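Local coordinates for protein prefoldin beta subunit 2 (Thermococcus sp., PDB 3AEI) that probably works as a subunit of the archaeal co-chaperone prefoldin, which captures unfolded proteins and passes them to a group II chaperonin, at residues 32-37 with 64-69. Numbering follows the deposited sequence. Where two conformers were deposited one is given.
Sequences YAEGII and EHIERS. With SO4 (sulfate ion), chain C.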
loop_
_atom_site.group_PDB
_atom_site.type_symbol
_atom_site.label_atom_id
_atom_site.label_comp_id
_atom_site.label_asym_id
_atom_site.label_seq_id
_atom_site.Cartn_x
_atom_site.Cartn_y
_atom_site.Cartn_z
ATOM N N TYR A 32 -16.429 7.495 -8.752
ATOM C CA TYR A 32 -17.212 7.793 -7.573
ATOM C C TYR A 32 -16.851 9.190 -7.088
ATOM O O TYR A 32 -17.732 10.012 -6.822
ATOM C CB TYR A 32 -16.930 6.759 -6.485
ATOM C CG TYR A 32 -17.963 6.737 -5.392
ATOM C CD1 TYR A 32 -18.995 5.789 -5.391
ATOM C CD2 TYR A 32 -17.883 7.626 -4.338
ATOM C CE1 TYR A 32 -19.915 5.737 -4.339
ATOM C CE2 TYR A 32 -18.799 7.587 -3.281
ATOM C CZ TYR A 32 -19.805 6.634 -3.291
ATOM O OH TYR A 32 -20.659 6.552 -2.217
ATOM N N ALA A 33 -15.551 9.477 -7.035
ATOM C CA ALA A 33 -15.080 10.791 -6.588
ATOM C C ALA A 33 -15.662 11.891 -7.507
ATOM O O ALA A 33 -16.079 12.944 -7.023
ATOM C CB ALA A 33 -13.541 10.839 -6.617
ATOM N N GLU A 34 -15.698 11.642 -8.812
ATOM C CA GLU A 34 -16.214 12.641 -9.773
ATOM C C GLU A 34 -17.671 12.962 -9.457
ATOM O O GLU A 34 -18.077 14.117 -9.464
ATOM C CB GLU A 34 -16.090 12.118 -11.197
ATOM C CG GLU A 34 -16.170 13.206 -12.254
ATOM C CD GLU A 34 -15.885 12.641 -13.631
ATOM O OE1 GLU A 34 -15.320 13.364 -14.474
ATOM O OE2 GLU A 34 -16.222 11.466 -13.866
ATOM N N GLY A 35 -18.446 11.934 -9.136
ATOM C CA GLY A 35 -19.841 12.181 -8.796
ATOM C C GLY A 35 -20.001 13.107 -7.609
ATOM O O GLY A 35 -20.902 13.954 -7.611
ATOM N N ILE A 36 -19.138 12.964 -6.601
ATOM C CA ILE A 36 -19.200 13.803 -5.417
ATOM C C ILE A 36 -18.729 15.225 -5.720
ATOM O O ILE A 36 -19.348 16.232 -5.305
ATOM C CB ILE A 36 -18.315 13.251 -4.295
ATOM C CG1 ILE A 36 -18.834 11.860 -3.889
ATOM C CG2 ILE A 36 -18.257 14.237 -3.132
ATOM C CD1 ILE A 36 -18.128 11.235 -2.745
ATOM N N ILE A 37 -17.618 15.305 -6.439
ATOM C CA ILE A 37 -17.036 16.599 -6.757
ATOM C C ILE A 37 -17.966 17.459 -7.590
ATOM O O ILE A 37 -17.949 18.684 -7.474
ATOM C CB ILE A 37 -15.704 16.379 -7.512
ATOM C CG1 ILE A 37 -14.670 15.808 -6.533
ATOM C CG2 ILE A 37 -15.183 17.682 -8.109
ATOM C CD1 ILE A 37 -13.464 15.117 -7.260
ATOM N N GLU A 64 -10.273 16.990 -14.497
ATOM C CA GLU A 64 -9.335 16.696 -15.584
ATOM C C GLU A 64 -8.515 15.447 -15.311
ATOM O O GLU A 64 -8.352 14.568 -16.179
ATOM C CB GLU A 64 -8.417 17.889 -15.808
ATOM C CG GLU A 64 -9.026 18.943 -16.683
ATOM C CD GLU A 64 -8.085 20.104 -16.943
ATOM O OE1 GLU A 64 -6.861 19.868 -17.086
ATOM O OE2 GLU A 64 -8.586 21.248 -17.016
ATOM N N HIS A 65 -8.044 15.342 -14.077
ATOM C CA HIS A 65 -7.275 14.187 -13.687
ATOM C C HIS A 65 -8.131 12.910 -13.784
ATOM O O HIS A 65 -7.667 11.876 -14.283
ATOM C CB HIS A 65 -6.754 14.369 -12.267
ATOM C CG HIS A 65 -6.157 13.131 -11.694
ATOM N ND1 HIS A 65 -5.048 12.511 -12.237
ATOM C CD2 HIS A 65 -6.529 12.383 -10.627
ATOM C CE1 HIS A 65 -4.763 11.435 -11.523
ATOM N NE2 HIS A 65 -5.647 11.334 -10.547
ATOM N N ILE A 66 -9.372 12.985 -13.316
ATOM C CA ILE A 66 -10.234 11.826 -13.347
ATOM C C ILE A 66 -10.504 11.385 -14.793
ATOM O O ILE A 66 -10.377 10.206 -15.132
ATOM C CB ILE A 66 -11.543 12.113 -12.634
ATOM C CG1 ILE A 66 -11.279 12.325 -11.123
ATOM C CG2 ILE A 66 -12.514 10.915 -12.832
ATOM C CD1 ILE A 66 -12.438 12.895 -10.357
ATOM N N GLU A 67 -10.809 12.343 -15.661
ATOM C CA GLU A 67 -11.075 11.981 -17.036
ATOM C C GLU A 67 -9.859 11.414 -17.762
ATOM O O GLU A 67 -9.998 10.462 -18.530
ATOM C CB GLU A 67 -11.667 13.169 -17.807
ATOM C CG GLU A 67 -13.042 13.562 -17.281
ATOM C CD GLU A 67 -14.050 12.439 -17.479
ATOM O OE1 GLU A 67 -14.083 11.856 -18.592
ATOM O OE2 GLU A 67 -14.812 12.130 -16.536
ATOM N N ARG A 68 -8.680 11.979 -17.543
ATOM C CA ARG A 68 -7.510 11.453 -18.217
ATOM C C ARG A 68 -7.183 10.072 -17.677
ATOM O O ARG A 68 -6.870 9.166 -18.436
ATOM C CB ARG A 68 -6.294 12.364 -18.024
ATOM C CG ARG A 68 -6.464 13.771 -18.600
ATOM C CD ARG A 68 -5.129 14.513 -18.636
ATOM N NE ARG A 68 -5.275 15.955 -18.794
ATOM C CZ ARG A 68 -5.270 16.823 -17.786
ATOM N NH1 ARG A 68 -5.126 16.401 -16.533
ATOM N NH2 ARG A 68 -5.399 18.117 -18.028
ATOM N N SER A 69 -7.268 9.919 -16.359
ATOM C CA SER A 69 -6.932 8.639 -15.742
ATOM C C SER A 69 -7.888 7.563 -16.226
ATOM O O SER A 69 -7.476 6.428 -16.481
ATOM C CB SER A 69 -6.995 8.765 -14.195
ATOM O OG SER A 69 -5.918 9.554 -13.713
HETATM S S SO4 C . -3.081 13.325 -15.018
HETATM O O1 SO4 C . -3.017 13.409 -16.490
HETATM O O2 SO4 C . -3.745 12.070 -14.625
HETATM O O3 SO4 C . -3.852 14.467 -14.492
HETATM O O4 SO4 C . -1.711 13.353 -14.471
#
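Ile66 carries the apolar half of this contact, setting its CD1 methyl against the surface of helix 2-37, among Ala33, Glu34 and Ile37. It meets Ile37 tip to tip, CD1 to CD1 at 3.9 Å, and its CD1 also lies 3.8 Å from Glu34 CB. With CG1 of Ile66 beside the backbone N, its CG2 branch stands anti to that N and faces the Glu34 carboxylate, 3.9 Å from Glu34 CD. A branched isoleucine can thus fill the interface and back a polar neighbour at once, and the short Ala33 side chain meets Ile66 CD1 at its CB.

The polar half joins two acids. Glu34, extended beyond CG, crosses Glu67 at about a right angle, and Glu34 OE1 comes within 2.5 Å of Glu67 OE2. Their carboxylate planes are only 23° apart, and one of the two acids probably keeps a proton, which would relieve the repulsion. Glu67 bends at chi2 (-63°), and its OE2 forms a salt bridge with Arg70, whose positive charge should ease the pairing further.

On helix 59-93 itself, His65 ND1 donates to sulfate O2 at 2.8 Å; Arg48 of strand 46-50 also hydrogen-bonds this ion, probably a crystallisation solute.

Segments 32-37 and 64-69 run nearly antiparallel (152° between their directions), as part of the arms of the prefoldin coiled coil, near the end where strands 46-50 and 53-57 connect them. Ile37 continues onto Ile46 of the first strand, while Phe50 and Leu53 of a second subunit pack on Ala33 and on Ile66 respectively, so the contact also borders the subunit interface.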